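Local coordinates for putative glucoamylase (Bacteroides uniformis, PDB 4GL3), which probably acts as a glucoamylase-like glycoside hydrolase that releases glucose from alpha-linked glucans, at residues F33-S38 and E50-G55; S214-G219 and R411-T416; E349-R354 and D363-T368. All blocks are in the same frame, centred on the assembly; numbering follows the deposited sequence.

Contact 1: residues F33-S38 and E50-G55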
ATOM      1  N   PHE A  33       4.896  11.773  13.992  1.00 30.19           N
ATOM      2  CA  PHE A  33       4.831  10.554  14.801  1.00 29.60           C
ATOM      3  C   PHE A  33       5.847   9.445  14.380  1.00 29.90           C
ATOM      4  O   PHE A  33       5.841   8.368  14.946  1.00 33.46           O
ATOM      5  CB  PHE A  33       3.397  10.017  14.717  1.00 29.74           C
ATOM      6  CG  PHE A  33       3.096   8.824  15.612  1.00 27.48           C
ATOM      7  CD1 PHE A  33       3.304   8.889  16.977  1.00 33.41           C
ATOM      8  CD2 PHE A  33       2.535   7.677  15.083  1.00 28.57           C
ATOM      9  CE1 PHE A  33       2.999   7.798  17.793  1.00 33.89           C
ATOM     10  CE2 PHE A  33       2.242   6.582  15.888  1.00 30.36           C
ATOM     11  CZ  PHE A  33       2.466   6.649  17.237  1.00 33.49           C
ATOM     12  N   ALA A  34       6.673   9.717  13.375  1.00 29.93           N
ATOM     13  CA  ALA A  34       7.716   8.805  12.925  1.00 31.10           C
ATOM     14  C   ALA A  34       8.729   8.599  14.008  1.00 31.22           C
ATOM     15  O   ALA A  34       8.956   9.475  14.837  1.00 29.44           O
ATOM     16  CB  ALA A  34       8.420   9.339  11.684  1.00 28.77           C
ATOM     17  N   HIS A  35       9.357   7.427  14.021  1.00 27.96           N
ATOM     18  CA  HIS A  35      10.472   7.220  14.949  1.00 26.14           C
ATOM     19  C   HIS A  35      11.542   8.318  14.744  1.00 27.38           C
ATOM     20  O   HIS A  35      11.971   8.536  13.628  1.00 27.26           O
ATOM     21  CB  HIS A  35      11.115   5.845  14.744  1.00 26.56           C
ATOM     22  CG  HIS A  35      10.260   4.709  15.178  1.00 26.79           C
ATOM     23  ND1 HIS A  35      10.329   4.164  16.448  1.00 27.77           N
ATOM     24  CD2 HIS A  35       9.325   4.001  14.502  1.00 25.08           C
ATOM     25  CE1 HIS A  35       9.446   3.183  16.532  1.00 36.08           C
ATOM     26  NE2 HIS A  35       8.805   3.081  15.372  1.00 27.72           N
ATOM     27  N   PRO A  36      11.996   8.974  15.814  1.00 29.31           N
ATOM     28  CA  PRO A  36      12.954  10.054  15.563  1.00 36.23           C
ATOM     29  C   PRO A  36      14.334   9.591  15.072  1.00 34.92           C
ATOM     30  O   PRO A  36      15.018  10.347  14.401  1.00 32.53           O
ATOM     31  CB  PRO A  36      13.090  10.762  16.941  1.00 40.15           C
ATOM     32  CG  PRO A  36      11.931  10.295  17.752  1.00 41.06           C
ATOM     33  CD  PRO A  36      11.576   8.917  17.227  1.00 36.50           C
ATOM     34  N   GLU A  37      14.751   8.384  15.426  1.00 30.65           N
ATOM     35  CA  GLU A  37      16.108   7.921  15.132  1.00 34.55           C
ATOM     36  C   GLU A  37      16.183   7.532  13.672  1.00 32.88           C
ATOM     37  O   GLU A  37      17.221   7.664  13.063  1.00 35.50           O
ATOM     38  CB  GLU A  37      16.511   6.709  16.033  1.00 40.43           C
ATOM     39  CG  GLU A  37      16.437   6.962  17.561  1.00 49.05           C
ATOM     40  CD  GLU A  37      15.006   6.978  18.189  1.00 51.78           C
ATOM     41  OE1 GLU A  37      13.969   6.759  17.486  1.00 39.54           O
ATOM     42  OE2 GLU A  37      14.920   7.187  19.423  1.00 53.25           O
ATOM     43  N   SER A  38      15.073   7.064  13.102  1.00 28.63           N
ATOM     44  CA  SER A  38      15.106   6.456  11.782  1.00 27.76           C
ATOM     45  C   SER A  38      14.226   7.107  10.728  1.00 28.60           C
ATOM     46  O   SER A  38      14.484   6.902   9.548  1.00 28.90           O
ATOM     47  CB  SER A  38      14.688   4.988  11.891  1.00 29.38           C
ATOM     48  OG  SER A  38      13.371   4.839  12.434  1.00 26.36           O
ATOM     49  N   GLU A  50       8.433   0.691  20.206  1.00 31.11           N
ATOM     50  CA  GLU A  50       9.653   0.299  19.491  1.00 34.86           C
ATOM     51  C   GLU A  50       9.467  -0.167  18.049  1.00 28.62           C
ATOM     52  O   GLU A  50      10.460  -0.278  17.322  1.00 28.31           O
ATOM     53  CB  GLU A  50      10.315  -0.870  20.242  1.00 44.61           C
ATOM     54  CG  GLU A  50      10.517  -0.646  21.742  1.00 62.61           C
ATOM     55  CD  GLU A  50      11.653   0.330  22.009  1.00 78.31           C
ATOM     56  OE1 GLU A  50      12.818   0.010  21.686  1.00 82.46           O
ATOM     57  OE2 GLU A  50      11.396   1.426  22.540  1.00 77.77           O
ATOM     58  N   THR A  51       8.242  -0.515  17.666  1.00 25.78           N
ATOM     59  CA  THR A  51       7.967  -1.200  16.395  1.00 26.55           C
ATOM     60  C   THR A  51       7.831  -0.282  15.200  1.00 26.39           C
ATOM     61  O   THR A  51       7.062   0.670  15.238  1.00 30.10           O
ATOM     62  CB  THR A  51       6.662  -1.985  16.501  1.00 30.33           C
ATOM     63  OG1 THR A  51       6.770  -2.772  17.657  1.00 28.79           O
ATOM     64  CG2 THR A  51       6.399  -2.901  15.236  1.00 22.14           C
ATOM     65  N   ALA A  52       8.619  -0.547  14.170  1.00 24.69           N
ATOM     66  CA  ALA A  52       8.510   0.129  12.862  1.00 22.98           C
ATOM     67  C   ALA A  52       8.055  -0.918  11.868  1.00 24.40           C
ATOM     68  O   ALA A  52       8.449  -2.095  11.944  1.00 22.76           O
ATOM     69  CB  ALA A  52       9.844   0.703  12.445  1.00 19.57           C
ATOM     70  N   THR A  53       7.209  -0.526  10.931  1.00 21.85           N
ATOM     71  CA  THR A  53       6.775  -1.445   9.895  1.00 20.67           C
ATOM     72  C   THR A  53       7.346  -1.065   8.545  1.00 22.97           C
ATOM     73  O   THR A  53       7.303   0.096   8.132  1.00 22.26           O
ATOM     74  CB  THR A  53       5.254  -1.608   9.924  1.00 22.91           C
ATOM     75  OG1 THR A  53       4.886  -2.664   9.033  1.00 30.11           O
ATOM     76  CG2 THR A  53       4.529  -0.262   9.610  1.00 21.32           C
ATOM     77  N   ILE A  54       7.912  -2.037   7.841  1.00 24.09           N
ATOM     78  CA  ILE A  54       8.628  -1.723   6.588  1.00 20.41           C
ATOM     79  C   ILE A  54       7.732  -1.331   5.431  1.00 23.54           C
ATOM     80  O   ILE A  54       8.080  -0.369   4.717  1.00 20.10           O
ATOM     81  CB  ILE A  54       9.637  -2.843   6.206  1.00 20.94           C
ATOM     82  CG1 ILE A  54      10.868  -2.761   7.164  1.00 21.88           C
ATOM     83  CG2 ILE A  54      10.053  -2.819   4.731  1.00 18.71           C
ATOM     84  CD1 ILE A  54      11.892  -1.621   6.946  1.00 20.66           C
ATOM     85  N   GLY A  55       6.660  -2.079   5.170  1.00 18.62           N
ATOM     86  CA  GLY A  55       5.710  -1.746   4.100  1.00 23.30           C
ATOM     87  C   GLY A  55       5.029  -0.395   4.322  1.00 25.48           C
ATOM     88  O   GLY A  55       4.974   0.466   3.426  1.00 24.64           O
TER

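Contact 2: residues S214-G219 and R411-T416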
ATOM      1  N   SER A 214       8.468 -16.771 -16.845  1.00 25.21           N
ATOM      2  CA  SER A 214       7.633 -17.898 -16.472  1.00 26.84           C
ATOM      3  C   SER A 214       7.259 -17.894 -14.952  1.00 29.52           C
ATOM      4  O   SER A 214       6.233 -18.483 -14.554  1.00 26.53           O
ATOM      5  CB  SER A 214       8.340 -19.201 -16.866  1.00 25.77           C
ATOM      6  OG  SER A 214       9.528 -19.306 -16.048  1.00 27.15           O
ATOM      7  N   VAL A 215       8.046 -17.204 -14.126  1.00 25.33           N
ATOM      8  CA  VAL A 215       7.750 -17.036 -12.709  1.00 23.47           C
ATOM      9  C   VAL A 215       6.438 -16.249 -12.568  1.00 25.78           C
ATOM     10  O   VAL A 215       5.592 -16.578 -11.712  1.00 22.86           O
ATOM     11  CB  VAL A 215       8.946 -16.374 -11.953  1.00 24.53           C
ATOM     12  CG1 VAL A 215       8.608 -15.898 -10.530  1.00 18.90           C
ATOM     13  CG2 VAL A 215      10.183 -17.295 -11.940  1.00 19.76           C
ATOM     14  N   TYR A 216       6.268 -15.221 -13.392  1.00 22.96           N
ATOM     15  CA  TYR A 216       5.030 -14.446 -13.386  1.00 26.01           C
ATOM     16  C   TYR A 216       3.864 -15.275 -13.969  1.00 26.03           C
ATOM     17  O   TYR A 216       2.817 -15.425 -13.344  1.00 23.28           O
ATOM     18  CB  TYR A 216       5.196 -13.166 -14.219  1.00 27.16           C
ATOM     19  CG  TYR A 216       4.016 -12.238 -14.257  1.00 25.50           C
ATOM     20  CD1 TYR A 216       3.563 -11.634 -13.116  1.00 25.29           C
ATOM     21  CD2 TYR A 216       3.380 -11.943 -15.448  1.00 29.76           C
ATOM     22  CE1 TYR A 216       2.519 -10.755 -13.145  1.00 26.01           C
ATOM     23  CE2 TYR A 216       2.319 -11.083 -15.490  1.00 27.91           C
ATOM     24  CZ  TYR A 216       1.889 -10.484 -14.334  1.00 28.43           C
ATOM     25  OH  TYR A 216       0.818  -9.604 -14.367  1.00 26.56           O
ATOM     26  N   HIS A 217       4.046 -15.792 -15.177  1.00 25.41           N
ATOM     27  CA  HIS A 217       2.936 -16.437 -15.886  1.00 31.98           C
ATOM     28  C   HIS A 217       2.457 -17.753 -15.249  1.00 34.73           C
ATOM     29  O   HIS A 217       1.260 -18.016 -15.231  1.00 32.02           O
ATOM     30  CB  HIS A 217       3.282 -16.622 -17.376  1.00 31.32           C
ATOM     31  CG  HIS A 217       3.473 -15.318 -18.078  1.00 35.55           C
ATOM     32  ND1 HIS A 217       2.429 -14.430 -18.286  1.00 30.41           N
ATOM     33  CD2 HIS A 217       4.581 -14.725 -18.580  1.00 36.26           C
ATOM     34  CE1 HIS A 217       2.894 -13.363 -18.915  1.00 34.59           C
ATOM     35  NE2 HIS A 217       4.192 -13.516 -19.111  1.00 36.29           N
ATOM     36  N   LYS A 218       3.371 -18.548 -14.688  1.00 27.73           N
ATOM     37  CA  LYS A 218       2.986 -19.803 -13.998  1.00 30.36           C
ATOM     38  C   LYS A 218       2.763 -19.683 -12.501  1.00 26.76           C
ATOM     39  O   LYS A 218       1.985 -20.415 -11.943  1.00 29.77           O
ATOM     40  CB  LYS A 218       4.049 -20.868 -14.221  1.00 27.51           C
ATOM     41  CG  LYS A 218       4.161 -21.277 -15.664  1.00 31.61           C
ATOM     42  CD  LYS A 218       5.233 -22.352 -15.774  1.00 45.97           C
ATOM     43  CE  LYS A 218       5.195 -23.090 -17.092  1.00 51.61           C
ATOM     44  NZ  LYS A 218       6.036 -22.348 -18.081  1.00 67.66           N
ATOM     45  N   GLY A 219       3.449 -18.771 -11.840  1.00 29.45           N
ATOM     46  CA  GLY A 219       3.299 -18.622 -10.417  1.00 25.19           C
ATOM     47  C   GLY A 219       2.216 -17.628 -10.015  1.00 28.80           C
ATOM     48  O   GLY A 219       1.238 -17.987  -9.381  1.00 28.98           O
ATOM     49  N   ARG A 411       7.638  -4.267 -19.617  1.00 29.28           N
ATOM     50  CA  ARG A 411       7.752  -4.788 -20.975  0.50 32.96           C
ATOM     51  C   ARG A 411       8.067  -6.280 -20.991  1.00 36.88           C
ATOM     52  O   ARG A 411       7.470  -7.015 -21.749  1.00 34.65           O
ATOM     53  CB  ARG A 411       8.818  -4.058 -21.794  0.50 36.85           C
ATOM     54  CG  ARG A 411       8.359  -2.729 -22.320  0.50 37.79           C
ATOM     55  CD  ARG A 411       9.139  -2.333 -23.560  0.50 43.63           C
ATOM     56  NE  ARG A 411       9.159  -0.890 -23.681  0.50 42.62           N
ATOM     57  CZ  ARG A 411       8.254  -0.191 -24.343  0.50 42.68           C
ATOM     58  NH1 ARG A 411       7.257  -0.805 -24.974  0.50 35.85           N
ATOM     59  NH2 ARG A 411       8.357   1.129 -24.376  0.50 47.72           N
ATOM     60  N   ARG A 412       9.001  -6.730 -20.141  1.00 32.86           N
ATOM     61  CA  ARG A 412       9.354  -8.158 -20.071  1.00 33.01           C
ATOM     62  C   ARG A 412       8.111  -9.007 -19.796  1.00 29.16           C
ATOM     63  O   ARG A 412       7.984 -10.081 -20.353  1.00 31.60           O
ATOM     64  CB  ARG A 412      10.404  -8.445 -18.959  1.00 32.22           C
ATOM     65  CG  ARG A 412      11.778  -7.960 -19.290  1.00 33.04           C
ATOM     66  CD  ARG A 412      12.777  -8.385 -18.235  1.00 32.85           C
ATOM     67  NE  ARG A 412      13.012  -9.824 -18.291  1.00 29.13           N
ATOM     68  CZ  ARG A 412      12.966 -10.651 -17.260  1.00 27.76           C
ATOM     69  NH1 ARG A 412      12.731 -10.222 -16.037  1.00 27.96           N
ATOM     70  NH2 ARG A 412      13.155 -11.940 -17.457  1.00 27.40           N
ATOM     71  N   LEU A 413       7.207  -8.516 -18.941  1.00 28.12           N
ATOM     72  CA  LEU A 413       6.036  -9.253 -18.562  1.00 28.64           C
ATOM     73  C   LEU A 413       4.879  -9.092 -19.549  1.00 34.60           C
ATOM     74  O   LEU A 413       3.848  -9.671 -19.338  1.00 35.70           O
ATOM     75  CB  LEU A 413       5.597  -8.903 -17.144  1.00 29.39           C
ATOM     76  CG  LEU A 413       6.571  -9.278 -16.041  1.00 25.61           C
ATOM     77  CD1 LEU A 413       5.991  -8.921 -14.682  1.00 22.99           C
ATOM     78  CD2 LEU A 413       6.991 -10.743 -16.158  1.00 23.44           C
ATOM     79  N   GLY A 414       5.071  -8.347 -20.640  1.00 33.65           N
ATOM     80  CA  GLY A 414       4.077  -8.244 -21.674  1.00 34.50           C
ATOM     81  C   GLY A 414       3.081  -7.123 -21.465  1.00 33.19           C
ATOM     82  O   GLY A 414       2.057  -7.097 -22.113  1.00 32.57           O
ATOM     83  N   PHE A 415       3.359  -6.170 -20.599  1.00 29.53           N
ATOM     84  CA  PHE A 415       2.369  -5.092 -20.368  1.00 27.83           C
ATOM     85  C   PHE A 415       2.392  -4.055 -21.476  1.00 33.33           C
ATOM     86  O   PHE A 415       3.429  -3.848 -22.083  1.00 33.43           O
ATOM     87  CB  PHE A 415       2.638  -4.329 -19.096  1.00 28.35           C
ATOM     88  CG  PHE A 415       2.223  -5.037 -17.858  1.00 29.26           C
ATOM     89  CD1 PHE A 415       3.029  -6.023 -17.308  1.00 29.58           C
ATOM     90  CD2 PHE A 415       1.031  -4.738 -17.254  1.00 28.94           C
ATOM     91  CE1 PHE A 415       2.657  -6.658 -16.132  1.00 29.53           C
ATOM     92  CE2 PHE A 415       0.640  -5.377 -16.113  1.00 30.55           C
ATOM     93  CZ  PHE A 415       1.468  -6.339 -15.537  1.00 29.71           C
ATOM     94  N   THR A 416       1.236  -3.428 -21.732  1.00 31.77           N
ATOM     95  CA  THR A 416       1.150  -2.162 -22.475  1.00 36.03           C
ATOM     96  C   THR A 416       0.623  -1.092 -21.481  1.00 39.09           C
ATOM     97  O   THR A 416      -0.058  -1.405 -20.469  1.00 32.56           O
ATOM     98  CB  THR A 416       0.212  -2.252 -23.685  1.00 36.75           C
ATOM     99  OG1 THR A 416      -1.051  -2.711 -23.211  1.00 40.55           O
ATOM    100  CG2 THR A 416       0.742  -3.230 -24.788  1.00 35.61           C
TER
HETATM  101  O   HOH W   1       6.062 -12.062 -20.541  1.00 34.10           O

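Contact 3: residues E349-R354 and D363-T368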
ATOM      1  N   GLU A 349     -18.050  15.097   8.248  1.00 38.55           N
ATOM      2  CA  GLU A 349     -19.087  15.991   8.722  1.00 41.34           C
ATOM      3  C   GLU A 349     -20.031  15.284   9.681  1.00 43.41           C
ATOM      4  O   GLU A 349     -20.432  15.877  10.651  1.00 42.03           O
ATOM      5  CB  GLU A 349     -19.870  16.651   7.547  1.00 45.31           C
ATOM      6  CG  GLU A 349     -19.002  17.584   6.698  1.00 47.12           C
ATOM      7  CD  GLU A 349     -19.701  18.287   5.533  1.00 48.49           C
ATOM      8  OE1 GLU A 349     -20.895  18.053   5.264  1.00 48.18           O
ATOM      9  OE2 GLU A 349     -19.023  19.098   4.872  1.00 48.99           O
ATOM     10  N   GLU A 350     -20.391  14.033   9.429  1.00 41.89           N
ATOM     11  CA  GLU A 350     -21.403  13.383  10.260  1.00 46.21           C
ATOM     12  C   GLU A 350     -20.753  12.546  11.358  1.00 43.35           C
ATOM     13  O   GLU A 350     -21.204  12.553  12.475  1.00 45.31           O
ATOM     14  CB  GLU A 350     -22.343  12.494   9.416  1.00 50.28           C
ATOM     15  CG  GLU A 350     -23.164  13.213   8.347  1.00 56.90           C
ATOM     16  CD  GLU A 350     -23.926  14.384   8.927  1.00 70.14           C
ATOM     17  OE1 GLU A 350     -24.567  14.194   9.988  1.00 74.29           O
ATOM     18  OE2 GLU A 350     -23.858  15.498   8.350  1.00 62.72           O
ATOM     19  N   LEU A 351     -19.722  11.784  11.035  1.00 43.47           N
ATOM     20  CA  LEU A 351     -19.069  10.954  12.057  1.00 43.80           C
ATOM     21  C   LEU A 351     -17.861  11.605  12.714  1.00 41.39           C
ATOM     22  O   LEU A 351     -17.287  11.006  13.589  1.00 40.27           O
ATOM     23  CB  LEU A 351     -18.645   9.589  11.498  1.00 36.19           C
ATOM     24  CG  LEU A 351     -19.748   8.725  10.880  1.00 38.78           C
ATOM     25  CD1 LEU A 351     -19.143   7.401  10.395  1.00 32.77           C
ATOM     26  CD2 LEU A 351     -20.919   8.546  11.862  1.00 39.19           C
ATOM     27  N   GLY A 352     -17.506  12.829  12.343  1.00 41.41           N
ATOM     28  CA  GLY A 352     -16.188  13.370  12.732  1.00 41.77           C
ATOM     29  C   GLY A 352     -15.934  13.523  14.223  1.00 40.33           C
ATOM     30  O   GLY A 352     -14.803  13.369  14.698  1.00 40.98           O
ATOM     31  N   ASP A 353     -16.971  13.816  14.983  1.00 41.26           N
ATOM     32  CA  ASP A 353     -16.810  13.970  16.438  1.00 44.45           C
ATOM     33  C   ASP A 353     -16.301  12.664  17.075  1.00 47.87           C
ATOM     34  O   ASP A 353     -15.612  12.700  18.077  1.00 47.82           O
ATOM     35  CB  ASP A 353     -18.099  14.480  17.090  1.00 54.63           C
ATOM     36  CG  ASP A 353     -19.309  13.554  16.847  1.00 66.97           C
ATOM     37  OD1 ASP A 353     -19.491  12.958  15.745  1.00 64.36           O
ATOM     38  OD2 ASP A 353     -20.114  13.430  17.781  1.00 85.45           O
ATOM     39  N   ARG A 354     -16.581  11.513  16.466  1.00 44.10           N
ATOM     40  CA  ARG A 354     -16.099  10.246  17.026  0.50 43.26           C
ATOM     41  C   ARG A 354     -15.046   9.557  16.180  1.00 40.09           C
ATOM     42  O   ARG A 354     -14.274   8.735  16.690  1.00 43.79           O
ATOM     43  CB  ARG A 354     -17.279   9.318  17.316  0.50 47.12           C
ATOM     44  CG  ARG A 354     -18.154   9.857  18.442  0.50 47.49           C
ATOM     45  CD  ARG A 354     -19.182   8.858  18.922  0.50 47.97           C
ATOM     46  NE  ARG A 354     -18.579   7.673  19.507  0.50 46.19           N
ATOM     47  CZ  ARG A 354     -19.290   6.658  19.963  0.50 44.75           C
ATOM     48  NH1 ARG A 354     -20.606   6.718  19.888  0.50 45.55           N
ATOM     49  NH2 ARG A 354     -18.693   5.592  20.481  0.50 43.29           N
ATOM     50  N   ASP A 363      -9.116   4.214  12.529  1.00 32.79           N
ATOM     51  CA  ASP A 363      -8.944   3.085  11.628  1.00 29.86           C
ATOM     52  C   ASP A 363     -10.212   2.474  11.064  1.00 28.75           C
ATOM     53  O   ASP A 363     -10.201   1.999   9.927  1.00 31.34           O
ATOM     54  CB  ASP A 363      -8.184   1.980  12.321  1.00 29.08           C
ATOM     55  CG  ASP A 363      -7.613   0.987  11.338  1.00 31.19           C
ATOM     56  OD1 ASP A 363      -6.938   1.421  10.353  1.00 27.01           O
ATOM     57  OD2 ASP A 363      -7.789  -0.225  11.580  1.00 29.87           O
ATOM     58  N   ALA A 364     -11.264   2.441  11.874  1.00 29.96           N
ATOM     59  CA  ALA A 364     -12.482   1.712  11.550  1.00 33.53           C
ATOM     60  C   ALA A 364     -13.562   2.045  12.561  1.00 33.28           C
ATOM     61  O   ALA A 364     -13.295   2.600  13.651  1.00 35.10           O
ATOM     62  CB  ALA A 364     -12.235   0.187  11.518  1.00 29.53           C
ATOM     63  N   PHE A 365     -14.779   1.683  12.206  1.00 30.84           N
ATOM     64  CA  PHE A 365     -15.931   1.859  13.079  1.00 34.72           C
ATOM     65  C   PHE A 365     -17.015   0.841  12.765  1.00 34.76           C
ATOM     66  O   PHE A 365     -17.066   0.253  11.670  1.00 35.90           O
ATOM     67  CB  PHE A 365     -16.527   3.301  13.025  1.00 35.81           C
ATOM     68  CG  PHE A 365     -17.082   3.682  11.669  1.00 36.73           C
ATOM     69  CD1 PHE A 365     -16.244   4.173  10.663  1.00 35.20           C
ATOM     70  CD2 PHE A 365     -18.438   3.532  11.388  1.00 36.27           C
ATOM     71  CE1 PHE A 365     -16.760   4.519   9.421  1.00 35.96           C
ATOM     72  CE2 PHE A 365     -18.935   3.842  10.146  1.00 35.30           C
ATOM     73  CZ  PHE A 365     -18.100   4.324   9.153  1.00 33.47           C
ATOM     74  N   ASN A 366     -17.871   0.636  13.755  1.00 36.57           N
ATOM     75  CA  ASN A 366     -19.017  -0.272  13.666  1.00 37.10           C
ATOM     76  C   ASN A 366     -20.220   0.421  14.273  1.00 38.18           C
ATOM     77  O   ASN A 366     -20.370   0.456  15.503  1.00 41.41           O
ATOM     78  CB  ASN A 366     -18.721  -1.576  14.403  1.00 35.17           C
ATOM     79  CG  ASN A 366     -19.860  -2.591  14.309  1.00 39.38           C
ATOM     80  OD1 ASN A 366     -21.051  -2.234  14.275  1.00 38.76           O
ATOM     81  ND2 ASN A 366     -19.494  -3.873  14.266  1.00 37.36           N
ATOM     82  N   LEU A 367     -21.080   1.001  13.440  1.00 43.31           N
ATOM     83  CA  LEU A 367     -22.239   1.736  13.959  1.00 41.88           C
ATOM     84  C   LEU A 367     -23.253   0.816  14.658  1.00 46.95           C
ATOM     85  O   LEU A 367     -23.949   1.264  15.571  1.00 44.63           O
ATOM     86  CB  LEU A 367     -22.916   2.551  12.847  1.00 46.37           C
ATOM     87  CG  LEU A 367     -22.100   3.700  12.257  1.00 47.77           C
ATOM     88  CD1 LEU A 367     -22.955   4.504  11.286  1.00 46.22           C
ATOM     89  CD2 LEU A 367     -21.538   4.592  13.356  1.00 47.79           C
ATOM     90  N   THR A 368     -23.328  -0.461  14.255  1.00 47.26           N
ATOM     91  CA  THR A 368     -24.245  -1.414  14.899  1.00 49.20           C
ATOM     92  C   THR A 368     -23.840  -1.626  16.353  1.00 48.56           C
ATOM     93  O   THR A 368     -24.707  -1.684  17.197  1.00 45.92           O
ATOM     94  CB  THR A 368     -24.312  -2.805  14.192  1.00 49.84           C
ATOM     95  OG1 THR A 368     -24.504  -2.633  12.778  1.00 50.17           O
ATOM     96  CG2 THR A 368     -25.468  -3.664  14.764  1.00 46.26           C
TER

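Contact 1: residues F33-S38 and E50-G55
His35 reaches from its loop to the backbone of Thr51, a case of a side-chain donor binding a strand carbonyl. Its CG lies beside the backbone N and opposite the carbonyl carbon (chi1 -70°), which turns the ring toward the strand. His35 NE2 then donates to Thr51 O at 3.0 Å, with a fairly straight angle of 156° at the hydrogen. The acceptor sits at the ring edge, almost in the imidazole plane, yet seen from the carbonyl the donor stands well above its plane, 66° out of it, and does not follow a lone pair. The rest of the ring packs by ordinary contact: His35 CE1 comes to 3.7 Å from the carbonyl C of Glu50, and His35 CD2 lies 3.9 Å from CB of Ala52, the small methyl turned toward the loop. His42 stacks on the His35 ring, which should further fix its rotation. Strand 51-53, here tied to the preceding loop, forms one edge of a three-stranded antiparallel sheet beside strand 104-106 and runs directly into helix 54-69, while Ala34 and Ser38 of the loop rest on helix 75-90.

Contact 2: residues S214-G219 and R411-T416
Tyr216 swings its ring out from helix 213-220 with CG opposite the backbone N (chi1 -178°), and Leu413 answers with CG beside its own N (chi1 -64°) and an extended outer branch, bringing the Leu413 methyls onto the Tyr216 ring. The setting is a helix C-terminus closed by a Schellman motif: helix 404-412 stops, and Gly414 takes a positive phi that would jam a side chain against the preceding carbonyl. The helical surroundings are consistent with the six-hairpin architecture to which the family belongs. Leu413 CD1 makes a CH-pi contact over the centre of the Tyr216 ring, 3.9 Å from the centroid and only 12° off the normal, while its other methyl, CD2, lies 3.6 Å from Tyr216 CB. Farther along, Tyr216 OH lies 3.5 Å from Phe415 CZ, the two side chains crossing at about a right angle. That buried hydroxyl is not left to hydrocarbon alone, because it is hydrogen-bonded to Asp266 and His197. A leucine here, lacking ring and hydroxyl, would probably leave Leu413 CD1 without a flat face to rest on and Asp266 and His197 without their shared partner. His217 follows in the same helical turn, one face of its imidazole packed on Tyr216 CD2, which stands 3.8 Å above the ring plane. His217 ND1 bonds to Tyr268 OH. At the other nitrogen a single water completes the link to the end of helix 404-412: it lies in the imidazole plane 2.8 Å from His217 NE2 and donates to Arg412 O, also at 2.8 Å.

Contact 3: residues E349-R354 and D363-T368
Leu351 meets Phe365 with its side chain while Leu351 O accepts the backbone N-H of Arg354 at 3.0 Å, a bond spanning the start of the short helix 352-355. The separation of roles is instructive: the Leu351 carbonyl is met within its own turn, while its side chain is given over to packing. Phe365 CG sits between the backbone N and the carbonyl carbon, the crowded position (chi1 63°), and this carries the ring toward Leu351. One methyl, Leu351 CD1, comes down on a ring face of Phe365 in a CH-pi contact, 3.7 Å from the centroid and 23° off the normal. Leu351 CD1 is displaced toward the outer rim, 3.5 Å from Phe365 CZ and 3.6 Å from Phe365 CE2. The other methyl, Leu351 CD2, faces Leu367 CD2 more loosely, at 4.3 Å. Leu351 and Leu367 both also touch Tyr346 of helix 337-349, and Phe365 packs on Ile324. Strand 365-366 pairs antiparallel with 371-372, so the contact joins the turn after a long helix to one arm of a small hairpin. Made of methyls and an aromatic face, it rests on shape and on partial burial of hydrocarbon, with little directional constraint beyond the placing of CD1 over the ring.

Overall arrangement
From the N terminus, contact 1 comes first: it closes a short loop just before helix 54-69, joining the segment after helix 15-27 to the edge strand 51-53. Contact 2 opens much later and closes only near the C terminus, bracketing 191 residues and joining helix 213-220 to the end of helix 404-412. Inside that span contact 3 is nested, 349-354 returning on 363-368 after eight residues and joining the turn after helix 337-349 to the hairpin of 365-366 and 371-372. None of the three cross or touch. Contact 2 lies across the chain's centre from both others, its own centre about 34 Å from that of contact 1 and about 42 Å from that of contact 3.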